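Local structure of ribonucleoside-diphosphate reductase (Pseudomonas aeruginosa, 5IM3) at residues N482-I487 with H560-F565; C587-L592 with A768-A773; W858-A863 with R898-T903; S875-I880 with T902-R907. The protein is a class I ribonucleotide reductase that probably converts ribonucleoside diphosphates into the deoxyribonucleotides needed for DNA synthesis and binds dATP as an allosteric ligand. All blocks are in the same frame, centred on the assembly; numbering follows the deposited sequence.

Contact 1: N482-I487 with H560-F565; sequences NTANWI and HPWLTF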
loop_
_atom_site.group_PDB
_atom_site.type_symbol
_atom_site.label_atom_id
_atom_site.label_comp_id
_atom_site.label_asym_id
_atom_site.label_seq_id
_atom_site.Cartn_x
_atom_site.Cartn_y
_atom_site.Cartn_z
ATOM N N ASN A 482 -25.344 17.591 -9.948
ATOM C CA ASN A 482 -24.209 18.303 -9.390
ATOM C C ASN A 482 -24.549 18.811 -7.991
ATOM O O ASN A 482 -25.716 18.960 -7.622
ATOM C CB ASN A 482 -23.791 19.470 -10.295
ATOM C CG ASN A 482 -23.211 19.008 -11.631
ATOM O OD1 ASN A 482 -23.657 19.439 -12.694
ATOM N ND2 ASN A 482 -22.213 18.139 -11.579
ATOM N N THR A 483 -23.504 19.068 -7.211
ATOM C CA THR A 483 -23.638 19.546 -5.846
ATOM C C THR A 483 -22.653 20.682 -5.624
ATOM O O THR A 483 -21.587 20.726 -6.248
ATOM C CB THR A 483 -23.367 18.427 -4.823
ATOM O OG1 THR A 483 -22.068 17.883 -5.056
ATOM C CG2 THR A 483 -24.401 17.311 -4.930
ATOM N N ALA A 484 -23.010 21.601 -4.726
ATOM C CA ALA A 484 -22.114 22.691 -4.368
ATOM C C ALA A 484 -22.334 23.082 -2.915
ATOM O O ALA A 484 -23.464 23.064 -2.426
ATOM C CB ALA A 484 -22.316 23.911 -5.271
ATOM N N ASN A 485 -21.244 23.439 -2.237
ATOM C CA ASN A 485 -21.318 23.974 -0.886
ATOM C C ASN A 485 -21.664 25.458 -0.913
ATOM O O ASN A 485 -21.099 26.230 -1.694
ATOM C CB ASN A 485 -19.988 23.779 -0.156
ATOM C CG ASN A 485 -19.706 22.327 0.181
ATOM O OD1 ASN A 485 -18.748 21.734 -0.322
ATOM N ND2 ASN A 485 -20.525 21.753 1.053
ATOM N N TRP A 486 -22.589 25.852 -0.042
ATOM C CA TRP A 486 -22.962 27.251 0.179
ATOM C C TRP A 486 -22.367 27.642 1.535
ATOM O O TRP A 486 -22.974 27.421 2.583
ATOM C CB TRP A 486 -24.483 27.399 0.127
ATOM C CG TRP A 486 -25.002 28.805 0.045
ATOM C CD1 TRP A 486 -25.846 29.416 0.926
ATOM C CD2 TRP A 486 -24.730 29.766 -0.983
ATOM N NE1 TRP A 486 -26.114 30.699 0.513
ATOM C CE2 TRP A 486 -25.442 30.939 -0.657
ATOM C CE3 TRP A 486 -23.956 29.750 -2.145
ATOM C CZ2 TRP A 486 -25.400 32.086 -1.451
ATOM C CZ3 TRP A 486 -23.912 30.893 -2.933
ATOM C CH2 TRP A 486 -24.628 32.043 -2.580
ATOM N N ILE A 487 -21.169 28.216 1.511
ATOM C CA ILE A 487 -20.304 28.283 2.687
ATOM C C ILE A 487 -20.416 29.673 3.305
ATOM O O ILE A 487 -20.087 30.661 2.633
ATOM C CB ILE A 487 -18.845 27.965 2.333
ATOM C CG1 ILE A 487 -18.755 26.633 1.584
ATOM C CG2 ILE A 487 -17.997 27.917 3.607
ATOM C CD1 ILE A 487 -17.388 26.364 0.987
ATOM N N HIS A 560 -16.871 16.923 -6.415
ATOM C CA HIS A 560 -18.041 17.582 -5.857
ATOM C C HIS A 560 -18.037 17.369 -4.352
ATOM O O HIS A 560 -17.418 16.419 -3.860
ATOM C CB HIS A 560 -19.334 17.029 -6.472
ATOM C CG HIS A 560 -19.400 17.165 -7.961
ATOM N ND1 HIS A 560 -18.878 16.220 -8.818
ATOM C CD2 HIS A 560 -19.920 18.139 -8.745
ATOM C CE1 HIS A 560 -19.075 16.606 -10.066
ATOM N NE2 HIS A 560 -19.705 17.768 -10.048
ATOM N N PRO A 561 -18.719 18.240 -3.587
ATOM C CA PRO A 561 -19.395 19.458 -4.056
ATOM C C PRO A 561 -18.430 20.607 -4.309
ATOM O O PRO A 561 -17.368 20.669 -3.684
ATOM C CB PRO A 561 -20.350 19.806 -2.899
ATOM C CG PRO A 561 -20.399 18.590 -2.033
ATOM C CD PRO A 561 -19.066 17.938 -2.189
ATOM N N TRP A 562 -18.797 21.509 -5.216
ATOM C CA TRP A 562 -17.996 22.699 -5.447
ATOM C C TRP A 562 -18.060 23.615 -4.225
ATOM O O TRP A 562 -18.893 23.448 -3.330
ATOM C CB TRP A 562 -18.481 23.431 -6.698
ATOM C CG TRP A 562 -18.443 22.573 -7.926
ATOM C CD1 TRP A 562 -17.476 21.676 -8.267
ATOM C CD2 TRP A 562 -19.425 22.519 -8.967
ATOM N NE1 TRP A 562 -17.787 21.074 -9.461
ATOM C CE2 TRP A 562 -18.982 21.572 -9.909
ATOM C CE3 TRP A 562 -20.638 23.180 -9.193
ATOM C CZ2 TRP A 562 -19.705 21.270 -11.062
ATOM C CZ3 TRP A 562 -21.356 22.878 -10.338
ATOM C CH2 TRP A 562 -20.888 21.933 -11.256
ATOM N N LEU A 563 -17.163 24.595 -4.197
ATOM C CA LEU A 563 -17.039 25.530 -3.084
ATOM C C LEU A 563 -17.473 26.916 -3.545
ATOM O O LEU A 563 -16.839 27.506 -4.427
ATOM C CB LEU A 563 -15.602 25.565 -2.563
ATOM C CG LEU A 563 -15.158 24.472 -1.583
ATOM C CD1 LEU A 563 -15.418 23.072 -2.110
ATOM C CD2 LEU A 563 -13.677 24.637 -1.259
ATOM N N THR A 564 -18.549 27.430 -2.951
ATOM C CA THR A 564 -19.028 28.782 -3.210
ATOM C C THR A 564 -19.291 29.468 -1.878
ATOM O O THR A 564 -19.603 28.811 -0.881
ATOM C CB THR A 564 -20.306 28.786 -4.071
ATOM O OG1 THR A 564 -21.392 28.233 -3.322
ATOM C CG2 THR A 564 -20.103 27.974 -5.352
ATOM N N PHE A 565 -19.171 30.794 -1.864
ATOM C CA PHE A 565 -19.145 31.560 -0.621
ATOM C C PHE A 565 -20.371 32.461 -0.522
ATOM O O PHE A 565 -20.555 33.374 -1.335
ATOM C CB PHE A 565 -17.847 32.357 -0.526
ATOM C CG PHE A 565 -16.628 31.485 -0.532
ATOM C CD1 PHE A 565 -16.355 30.659 0.545
ATOM C CD2 PHE A 565 -15.780 31.459 -1.625
ATOM C CE1 PHE A 565 -15.245 29.839 0.542
ATOM C CE2 PHE A 565 -14.667 30.638 -1.633
ATOM C CZ PHE A 565 -14.402 29.827 -0.548
#

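Contact 2: C587-L592 with A768-A773; sequences CTEITL and AIAPTA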
loop_
_atom_site.group_PDB
_atom_site.type_symbol
_atom_site.label_atom_id
_atom_site.label_comp_id
_atom_site.label_asym_id
_atom_site.label_seq_id
_atom_site.Cartn_x
_atom_site.Cartn_y
_atom_site.Cartn_z
ATOM N N CYS A 587 -23.283 26.780 -13.172
ATOM C CA CYS A 587 -21.896 27.034 -13.544
ATOM C C CYS A 587 -21.176 27.975 -12.584
ATOM O O CYS A 587 -20.002 28.283 -12.807
ATOM C CB CYS A 587 -21.845 27.584 -14.974
ATOM S SG CYS A 587 -22.572 26.455 -16.192
ATOM N N THR A 588 -21.853 28.444 -11.534
ATOM C CA THR A 588 -21.239 29.117 -10.384
ATOM C C THR A 588 -20.683 30.499 -10.720
ATOM O O THR A 588 -19.676 30.912 -10.150
ATOM C CB THR A 588 -20.137 28.257 -9.748
ATOM O OG1 THR A 588 -18.956 28.285 -10.560
ATOM C CG2 THR A 588 -20.613 26.819 -9.570
ATOM N N GLU A 589 -21.332 31.243 -11.621
ATOM C CA GLU A 589 -20.957 32.626 -11.888
ATOM C C GLU A 589 -22.102 33.610 -11.680
ATOM O O GLU A 589 -21.889 34.820 -11.821
ATOM C CB GLU A 589 -20.415 32.777 -13.319
ATOM C CG GLU A 589 -21.469 32.941 -14.426
ATOM C CD GLU A 589 -22.198 31.655 -14.752
ATOM O OE1 GLU A 589 -21.980 30.642 -14.054
ATOM O OE2 GLU A 589 -22.987 31.659 -15.718
ATOM N N ILE A 590 -23.299 33.134 -11.346
ATOM C CA ILE A 590 -24.488 33.970 -11.232
ATOM C C ILE A 590 -24.861 34.100 -9.762
ATOM O O ILE A 590 -24.806 33.121 -9.009
ATOM C CB ILE A 590 -25.652 33.374 -12.048
ATOM C CG1 ILE A 590 -25.239 33.213 -13.516
ATOM C CG2 ILE A 590 -26.896 34.234 -11.925
ATOM C CD1 ILE A 590 -24.861 34.516 -14.208
ATOM N N THR A 591 -25.250 35.320 -9.354
ATOM C CA THR A 591 -25.633 35.595 -7.965
ATOM C C THR A 591 -26.874 36.493 -7.999
ATOM O O THR A 591 -26.784 37.717 -7.893
ATOM C CB THR A 591 -24.493 36.238 -7.171
ATOM O OG1 THR A 591 -24.062 37.438 -7.823
ATOM C CG2 THR A 591 -23.315 35.285 -7.045
ATOM N N LEU A 592 -28.039 35.863 -8.144
ATOM C CA LEU A 592 -29.314 36.559 -8.234
ATOM C C LEU A 592 -30.260 36.071 -7.140
ATOM O O LEU A 592 -30.162 34.933 -6.674
ATOM C CB LEU A 592 -29.958 36.344 -9.608
ATOM C CG LEU A 592 -29.162 36.828 -10.823
ATOM C CD1 LEU A 592 -29.849 36.391 -12.109
ATOM C CD2 LEU A 592 -28.989 38.339 -10.797
ATOM N N ALA A 768 -21.027 38.963 -15.656
ATOM C CA ALA A 768 -20.770 37.623 -15.149
ATOM C C ALA A 768 -19.937 36.895 -16.191
ATOM O O ALA A 768 -20.252 36.958 -17.383
ATOM C CB ALA A 768 -22.074 36.869 -14.872
ATOM N N ILE A 769 -18.878 36.223 -15.750
ATOM C CA ILE A 769 -17.984 35.495 -16.646
ATOM C C ILE A 769 -18.377 34.025 -16.573
ATOM O O ILE A 769 -18.060 33.326 -15.607
ATOM C CB ILE A 769 -16.510 35.712 -16.290
ATOM C CG1 ILE A 769 -16.152 37.197 -16.387
ATOM C CG2 ILE A 769 -15.614 34.898 -17.221
ATOM C CD1 ILE A 769 -14.730 37.516 -15.936
ATOM N N ALA A 770 -19.061 33.558 -17.602
ATOM C CA ALA A 770 -19.532 32.193 -17.721
ATOM C C ALA A 770 -18.646 31.405 -18.671
ATOM O O ALA A 770 -17.881 31.985 -19.447
ATOM C CB ALA A 770 -20.974 32.178 -18.234
ATOM N N PRO A 771 -18.713 30.074 -18.636
ATOM C CA PRO A 771 -18.009 29.287 -19.653
ATOM C C PRO A 771 -18.507 29.651 -21.044
ATOM O O PRO A 771 -19.641 30.102 -21.221
ATOM C CB PRO A 771 -18.351 27.838 -19.285
ATOM C CG PRO A 771 -18.703 27.893 -17.828
ATOM C CD PRO A 771 -19.376 29.216 -17.642
ATOM N N THR A 772 -17.640 29.457 -22.037
ATOM C CA THR A 772 -17.906 29.890 -23.406
ATOM C C THR A 772 -17.480 28.818 -24.396
ATOM O O THR A 772 -16.957 29.122 -25.474
ATOM C CB THR A 772 -17.181 31.198 -23.722
ATOM O OG1 THR A 772 -15.767 30.975 -23.686
ATOM C CG2 THR A 772 -17.549 32.286 -22.723
ATOM N N ALA A 773 -17.692 27.550 -24.038
ATOM C CA ALA A 773 -17.230 26.435 -24.858
ATOM C C ALA A 773 -17.545 26.648 -26.337
ATOM O O ALA A 773 -16.640 26.743 -27.175
ATOM C CB ALA A 773 -17.863 25.135 -24.358
#

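Contact 3: W858-A863 with R898-T903; sequences WIVEAA and RGLKTT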
loop_
_atom_site.group_PDB
_atom_site.type_symbol
_atom_site.label_atom_id
_atom_site.label_comp_id
_atom_site.label_asym_id
_atom_site.label_seq_id
_atom_site.Cartn_x
_atom_site.Cartn_y
_atom_site.Cartn_z
ATOM N N TRP A 858 -1.627 32.198 -9.374
ATOM C CA TRP A 858 -1.820 33.201 -10.418
ATOM C C TRP A 858 -3.276 33.257 -10.865
ATOM O O TRP A 858 -3.826 34.343 -11.076
ATOM C CB TRP A 858 -0.911 32.909 -11.611
ATOM C CG TRP A 858 0.547 32.945 -11.291
ATOM C CD1 TRP A 858 1.395 31.880 -11.227
ATOM C CD2 TRP A 858 1.339 34.105 -10.997
ATOM N NE1 TRP A 858 2.661 32.301 -10.907
ATOM C CE2 TRP A 858 2.653 33.663 -10.760
ATOM C CE3 TRP A 858 1.061 35.473 -10.909
ATOM C CZ2 TRP A 858 3.690 34.538 -10.441
ATOM C CZ3 TRP A 858 2.092 36.340 -10.588
ATOM C CH2 TRP A 858 3.391 35.870 -10.362
ATOM N N ILE A 859 -3.916 32.095 -11.015
ATOM C CA ILE A 859 -5.301 32.051 -11.477
ATOM C C ILE A 859 -6.234 32.627 -10.419
ATOM O O ILE A 859 -7.228 33.289 -10.743
ATOM C CB ILE A 859 -5.689 30.607 -11.847
ATOM C CG1 ILE A 859 -4.661 29.994 -12.803
ATOM C CG2 ILE A 859 -7.075 30.564 -12.476
ATOM C CD1 ILE A 859 -4.468 30.767 -14.084
ATOM N N VAL A 860 -5.938 32.378 -9.142
ATOM C CA VAL A 860 -6.779 32.894 -8.067
ATOM C C VAL A 860 -6.627 34.406 -7.951
ATOM O O VAL A 860 -7.619 35.141 -7.881
ATOM C CB VAL A 860 -6.437 32.190 -6.742
ATOM C CG1 VAL A 860 -7.165 32.849 -5.575
ATOM C CG2 VAL A 860 -6.787 30.713 -6.826
ATOM N N GLU A 861 -5.382 34.891 -7.915
ATOM C CA GLU A 861 -5.149 36.325 -7.770
ATOM C C GLU A 861 -5.731 37.101 -8.944
ATOM O O GLU A 861 -6.266 38.201 -8.768
ATOM C CB GLU A 861 -3.654 36.607 -7.636
ATOM C CG GLU A 861 -3.174 36.739 -6.201
ATOM C CD GLU A 861 -3.758 37.953 -5.504
ATOM O OE1 GLU A 861 -4.273 38.852 -6.204
ATOM O OE2 GLU A 861 -3.707 38.005 -4.257
ATOM N N ALA A 862 -5.623 36.548 -10.153
ATOM C CA ALA A 862 -6.226 37.189 -11.315
ATOM C C ALA A 862 -7.739 37.261 -11.166
ATOM O O ALA A 862 -8.352 38.311 -11.395
ATOM C CB ALA A 862 -5.848 36.430 -12.585
ATOM N N ALA A 863 -8.361 36.145 -10.780
ATOM C CA ALA A 863 -9.803 36.139 -10.572
ATOM C C ALA A 863 -10.195 37.093 -9.452
ATOM O O ALA A 863 -11.236 37.756 -9.528
ATOM C CB ALA A 863 -10.280 34.721 -10.268
ATOM N N ARG A 898 -9.026 35.936 -0.671
ATOM C CA ARG A 898 -8.887 36.950 -1.711
ATOM C C ARG A 898 -10.228 37.466 -2.218
ATOM O O ARG A 898 -10.280 38.109 -3.272
ATOM C CB ARG A 898 -8.062 36.402 -2.877
ATOM C CG ARG A 898 -6.614 36.109 -2.533
ATOM C CD ARG A 898 -5.868 37.388 -2.186
ATOM N NE ARG A 898 -4.527 37.135 -1.676
ATOM C CZ ARG A 898 -3.724 38.082 -1.207
ATOM N NH1 ARG A 898 -4.123 39.347 -1.192
ATOM N NH2 ARG A 898 -2.519 37.764 -0.754
ATOM N N GLY A 899 -11.311 37.199 -1.496
ATOM C CA GLY A 899 -12.587 37.795 -1.826
ATOM C C GLY A 899 -13.301 37.182 -3.006
ATOM O O GLY A 899 -14.171 37.834 -3.592
ATOM N N LEU A 900 -12.973 35.950 -3.377
ATOM C CA LEU A 900 -13.694 35.295 -4.458
ATOM C C LEU A 900 -15.081 34.872 -3.990
ATOM O O LEU A 900 -15.281 34.497 -2.830
ATOM C CB LEU A 900 -12.915 34.082 -4.968
ATOM C CG LEU A 900 -11.650 34.367 -5.783
ATOM C CD1 LEU A 900 -10.991 33.059 -6.177
ATOM C CD2 LEU A 900 -11.951 35.203 -7.022
ATOM N N LYS A 901 -16.046 34.950 -4.903
ATOM C CA LYS A 901 -17.410 34.540 -4.604
ATOM C C LYS A 901 -17.647 33.062 -4.869
ATOM O O LYS A 901 -18.421 32.429 -4.145
ATOM C CB LYS A 901 -18.403 35.367 -5.429
ATOM C CG LYS A 901 -18.350 36.860 -5.155
ATOM C CD LYS A 901 -19.452 37.591 -5.898
ATOM C CE LYS A 901 -19.406 39.087 -5.637
ATOM N NZ LYS A 901 -20.481 39.793 -6.376
ATOM N N THR A 902 -16.998 32.495 -5.884
ATOM C CA THR A 902 -17.264 31.121 -6.283
ATOM C C THR A 902 -15.983 30.458 -6.765
ATOM O O THR A 902 -15.039 31.119 -7.206
ATOM C CB THR A 902 -18.313 31.055 -7.401
ATOM O OG1 THR A 902 -17.915 31.916 -8.477
ATOM C CG2 THR A 902 -19.684 31.476 -6.891
ATOM N N THR A 903 -15.969 29.132 -6.669
ATOM C CA THR A 903 -15.029 28.306 -7.406
ATOM C C THR A 903 -15.830 27.235 -8.127
ATOM O O THR A 903 -16.980 26.955 -7.781
ATOM C CB THR A 903 -13.953 27.656 -6.509
ATOM O OG1 THR A 903 -14.544 26.641 -5.685
ATOM C CG2 THR A 903 -13.271 28.697 -5.630
#

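Contact 4: S875-I880 with T902-R907; sequences SLNLYI and TTYYLR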
loop_
_atom_site.group_PDB
_atom_site.type_symbol
_atom_site.label_atom_id
_atom_site.label_comp_id
_atom_site.label_asym_id
_atom_site.label_seq_id
_atom_site.Cartn_x
_atom_site.Cartn_y
_atom_site.Cartn_z
ATOM N N SER A 875 -17.061 31.935 -13.418
ATOM C CA SER A 875 -16.779 30.504 -13.385
ATOM C C SER A 875 -15.272 30.280 -13.395
ATOM O O SER A 875 -14.593 30.615 -14.372
ATOM C CB SER A 875 -17.431 29.810 -14.575
ATOM O OG SER A 875 -18.829 29.996 -14.554
ATOM N N LEU A 876 -14.751 29.707 -12.316
ATOM C CA LEU A 876 -13.310 29.624 -12.093
ATOM C C LEU A 876 -12.907 28.169 -11.895
ATOM O O LEU A 876 -13.016 27.634 -10.788
ATOM C CB LEU A 876 -12.904 30.467 -10.890
ATOM C CG LEU A 876 -11.396 30.582 -10.662
ATOM C CD1 LEU A 876 -10.726 31.296 -11.830
ATOM C CD2 LEU A 876 -11.115 31.302 -9.356
ATOM N N ASN A 877 -12.430 27.533 -12.959
ATOM C CA ASN A 877 -11.802 26.229 -12.830
ATOM C C ASN A 877 -10.393 26.391 -12.279
ATOM O O ASN A 877 -9.684 27.342 -12.617
ATOM C CB ASN A 877 -11.763 25.515 -14.177
ATOM C CG ASN A 877 -13.140 25.146 -14.673
ATOM O OD1 ASN A 877 -14.002 24.732 -13.898
ATOM N ND2 ASN A 877 -13.362 25.311 -15.969
ATOM N N LEU A 878 -9.997 25.473 -11.407
ATOM C CA LEU A 878 -8.671 25.488 -10.814
ATOM C C LEU A 878 -7.935 24.210 -11.180
ATOM O O LEU A 878 -8.513 23.118 -11.162
ATOM C CB LEU A 878 -8.743 25.647 -9.295
ATOM C CG LEU A 878 -9.212 27.018 -8.799
ATOM C CD1 LEU A 878 -9.248 27.037 -7.284
ATOM C CD2 LEU A 878 -8.318 28.137 -9.313
ATOM N N TYR A 879 -6.659 24.365 -11.526
ATOM C CA TYR A 879 -5.809 23.263 -11.949
ATOM C C TYR A 879 -4.681 23.117 -10.941
ATOM O O TYR A 879 -3.963 24.082 -10.663
ATOM C CB TYR A 879 -5.263 23.511 -13.355
ATOM C CG TYR A 879 -6.357 23.742 -14.368
ATOM C CD1 TYR A 879 -6.912 25.003 -14.543
ATOM C CD2 TYR A 879 -6.846 22.697 -15.138
ATOM C CE1 TYR A 879 -7.919 25.217 -15.463
ATOM C CE2 TYR A 879 -7.851 22.903 -16.062
ATOM C CZ TYR A 879 -8.384 24.161 -16.218
ATOM O OH TYR A 879 -9.388 24.362 -17.137
ATOM N N ILE A 880 -4.537 21.920 -10.385
ATOM C CA ILE A 880 -3.576 21.664 -9.325
ATOM C C ILE A 880 -2.848 20.372 -9.655
ATOM O O ILE A 880 -3.456 19.295 -9.656
ATOM C CB ILE A 880 -4.243 21.574 -7.946
ATOM C CG1 ILE A 880 -4.909 22.911 -7.604
ATOM C CG2 ILE A 880 -3.213 21.176 -6.891
ATOM C CD1 ILE A 880 -5.593 22.944 -6.255
ATOM N N THR A 902 -16.998 32.495 -5.884
ATOM C CA THR A 902 -17.264 31.121 -6.283
ATOM C C THR A 902 -15.983 30.458 -6.765
ATOM O O THR A 902 -15.039 31.119 -7.206
ATOM C CB THR A 902 -18.313 31.055 -7.401
ATOM O OG1 THR A 902 -17.915 31.916 -8.477
ATOM C CG2 THR A 902 -19.684 31.476 -6.891
ATOM N N THR A 903 -15.969 29.132 -6.669
ATOM C CA THR A 903 -15.029 28.306 -7.406
ATOM C C THR A 903 -15.830 27.235 -8.127
ATOM O O THR A 903 -16.980 26.955 -7.781
ATOM C CB THR A 903 -13.953 27.656 -6.509
ATOM O OG1 THR A 903 -14.544 26.641 -5.685
ATOM C CG2 THR A 903 -13.271 28.697 -5.630
ATOM N N TYR A 904 -15.207 26.640 -9.138
ATOM C CA TYR A 904 -15.902 25.736 -10.041
ATOM C C TYR A 904 -15.238 24.363 -9.983
ATOM O O TYR A 904 -14.931 23.872 -8.891
ATOM C CB TYR A 904 -15.896 26.335 -11.456
ATOM C CG TYR A 904 -16.925 25.789 -12.429
ATOM C CD1 TYR A 904 -17.998 25.019 -12.000
ATOM C CD2 TYR A 904 -16.810 26.047 -13.791
ATOM C CE1 TYR A 904 -18.926 24.524 -12.898
ATOM C CE2 TYR A 904 -17.728 25.554 -14.693
ATOM C CZ TYR A 904 -18.783 24.796 -14.245
ATOM O OH TYR A 904 -19.698 24.311 -15.151
ATOM N N TYR A 905 -14.999 23.737 -11.133
ATOM C CA TYR A 905 -14.374 22.423 -11.150
ATOM C C TYR A 905 -12.974 22.471 -10.554
ATOM O O TYR A 905 -12.248 23.459 -10.685
ATOM C CB TYR A 905 -14.274 21.886 -12.576
ATOM C CG TYR A 905 -15.571 21.400 -13.168
ATOM C CD1 TYR A 905 -16.095 20.166 -12.816
ATOM C CD2 TYR A 905 -16.256 22.163 -14.103
ATOM C CE1 TYR A 905 -17.276 19.711 -13.365
ATOM C CE2 TYR A 905 -17.436 21.717 -14.658
ATOM C CZ TYR A 905 -17.940 20.492 -14.289
ATOM O OH TYR A 905 -19.120 20.049 -14.845
ATOM N N LEU A 906 -12.596 21.377 -9.903
ATOM C CA LEU A 906 -11.211 21.120 -9.538
ATOM C C LEU A 906 -10.650 20.093 -10.513
ATOM O O LEU A 906 -11.212 19.002 -10.665
ATOM C CB LEU A 906 -11.096 20.618 -8.098
ATOM C CG LEU A 906 -9.710 20.102 -7.694
ATOM C CD1 LEU A 906 -8.683 21.224 -7.704
ATOM C CD2 LEU A 906 -9.771 19.441 -6.335
ATOM N N ARG A 907 -9.561 20.451 -11.185
ATOM C CA ARG A 907 -8.810 19.530 -12.030
ATOM C C ARG A 907 -7.511 19.214 -11.300
ATOM O O ARG A 907 -6.655 20.089 -11.140
ATOM C CB ARG A 907 -8.553 20.139 -13.405
ATOM C CG ARG A 907 -9.820 20.508 -14.162
ATOM C CD ARG A 907 -10.493 19.284 -14.762
ATOM N NE ARG A 907 -11.663 19.653 -15.559
ATOM C CZ ARG A 907 -12.927 19.523 -15.165
ATOM N NH1 ARG A 907 -13.218 19.016 -13.972
ATOM N NH2 ARG A 907 -13.910 19.894 -15.975
HETATM O O HOH W 1 -16.498 29.531 -10.033
#

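Contact 1: N482-I487 with H560-F565
Thr564 meets Asn485 with its OG1 set between its own backbone N and carbonyl carbon (chi1 68°), which puts the hydroxyl beside its own N-H so that both grip one carbonyl. Asn485 O accepts from Thr564 OG1 at 2.6 Å and from Thr564 N at 3.1 Å. On the same face Trp486 holds CG anti to its backbone N (chi1 -167°), and the edge of its indole lies by that hydroxyl, with Trp486 CE3 3.2 Å from Thr564 OG1. Threonine suits the place: it is small enough to lie beside an indole, and its one polar atom is buried yet bonded.

Around this group run the bonds of two parallel strands. Trp562 N donates to Thr483 O, Asn485 N to Trp562 O (2.6 Å, nearly straight), and Ile487 N to Thr564 O (2.9 Å). Just before the strand, a cis peptide precedes Pro561, whose CB lies 3.4 Å from Thr483 OG1.

Ala484, Trp486, Trp562 and Thr564 occupy one face, and Trp562 there meets the rings of Tyr904 and Tyr905 edge-to-face. The other face is mainly apolar: Ile487 CD1 reaches Leu563 CG at 3.9 Å, and Ile487 CB lies 4.1 Å from Phe565 CD1. Helix 544-558 covers Ile487 and Leu563 through Trp548, Met551 and Leu552, which suits their branched aliphatic chains; Asn485, also against Met551, is the polar exception. Neighbouring parallel strands with a helix packed against one face are the building pattern of the ten-stranded alpha-beta barrel of ribonucleotide reductases.

Contact 2: C587-L592 with A768-A773
Ala768 opens the contact by setting its methyl against Glu589 and Ile590: its CB is 3.7 Å from Ile590 CD1 and equally far from Glu589 O. Alanine, with a single methyl, suits this place. Ile590 itself rests on Cys602, which forms a disulfide with Cys373 in this structure. Ile769 comes next and turns its side chain the other way, onto Ile662 of strand 659-663, while its carbonyl faces the partner loop, with Ile769 O 3.3 Å from Glu589 CB. At Ala770 the methyl meets the end of the same glutamate, Ala770 CB lying 3.3 Å from Glu589 OE2. Glu589 gets there by a bend at chi2 (-74°), which places CD beside the Ala770 methyl. Pro771 ends the contact, its CD on Cys587 CB at 4.0 Å.

A third piece of chain bridges the two loops: Ala873 forms backbone hydrogen bonds with both Glu589 and Ile769, and Ser875 OG bonds to Cys587 O. No hydrogen bond joins 587-592 to 768-773 directly, which implies that they meet by shape and dispersion: methyls and methylenes lie against one another and against oxygens, while the carboxylate oxygens of Glu589 are bonded in residues flanking the two segments.

Contact 3: W858-A863 with R898-T903
The carboxylate of Glu861 comes over one face of the Arg898 guanidinium, the two planes inclined at 63°. Glu861 OE2 does the touching, 2.8 Å from Arg898 NE and 3.1 Å from Arg898 CZ. Since it sits well out of the guanidinium plane, no N-H points at it, and the pair is a salt bridge held by charge alone. Glu861 starts out facing away from the loop, and the bend at chi2 (-66°) brings CD back toward it. Arg898 NH1 also has a long, weak ion pair with Glu741, and Glu861 OE1 a similar one with Arg865.

Deeper in, Leu900 spreads its two methyls over helix 856-866. Leu900 CD1 packs on Val860 CG1 at 3.9 Å, and Leu900 CD2 on Ala863 CB at 3.7 Å; the small alanine lets the leucine come close to the helix backbone. Gly899 takes the positive phi of the C-prime residue in a Schellman motif, which ends helix 885-897 and turns the chain so that Leu900 can face helix 856-866. No hydrogen bond joins the two segments, though Arg898 O is bound by Ser864 OG one residue further along the helix. The chemistry implies a buried aliphatic patch with an electrostatic attraction beside it.

Contact 4: S875-I880 with T902-R907
Asn877 and the tyrosines Tyr904 and Tyr905 form the innermost cluster. The amide oxygen Asn877 OD1 accepts a weak hydrogen bond from Tyr905 N (3.1 Å, bent to 132°) and lies in plane at the edge of the Tyr905 ring. It is also 3.1 Å from Tyr904 CD2, and the amide runs beside that ring with their planes 16° apart. Tyr904 CG, anti to its backbone N (chi1 -161°), is thereby set alongside the amide. Asparagine suits the site because its short amide can accept from a backbone N-H before the strands begin to pair.

The rings continue outward: Tyr905 CD2 lies over the centre of the Tyr904 ring, 3.6 Å above its plane, and Arg907 NH2 lies over one face of Tyr905, toward the rim. Tyr879 flanks the aliphatic part of the arginine, its CD2 3.5 Å from Arg907 CB, while its hydroxyl bonds to Glu786.

Backbone bonds position this row. Tyr904 N reaches Leu876 O at 2.9 Å from well above the carbonyl plane; the later bonds, Leu878 N to Tyr905 O, Arg907 N to Leu878 O and Ile880 N to Arg907 O, are regular parallel pairing. Water 1 accepts from Leu876 N and donates to Thr902 OG1, which also hydrogen-bonds to Thr588 O. On the opposite face Ile880 CD1 meets Leu906 CD1 at 3.8 Å, and Leu878 and Leu906 rest on Tyr892 of the crossover helix 885-897. The chemistry of this beta-alpha-beta unit thus divides by face: leucine and isoleucine under the helix, aromatic rings, an amide and a guanidinium on the other side.

In the fold
From the N terminus, contact 1 closes first, bringing two strands of the barrel together across 72 intervening residues. Contact 2 opens soon afterwards and closes a much longer loop, from before strand 600-608 to the start of helix 773-779. Contacts 3 and 4 follow and cross: 858-863 and 875-880 open in turn, then 898-903 and 902-907 close in the same order, sharing Thr902 and Thr903. That shared piece ties the set together, since Thr903 OG1 probably bonds to Leu563 O of contact 1 and Thr902 OG1 to Thr588 O of contact 2. Leu876 of contact 4 packs on Leu900, Ala863 and Ile859 of contact 3, joining helix 856-866 to the final beta-alpha-beta unit.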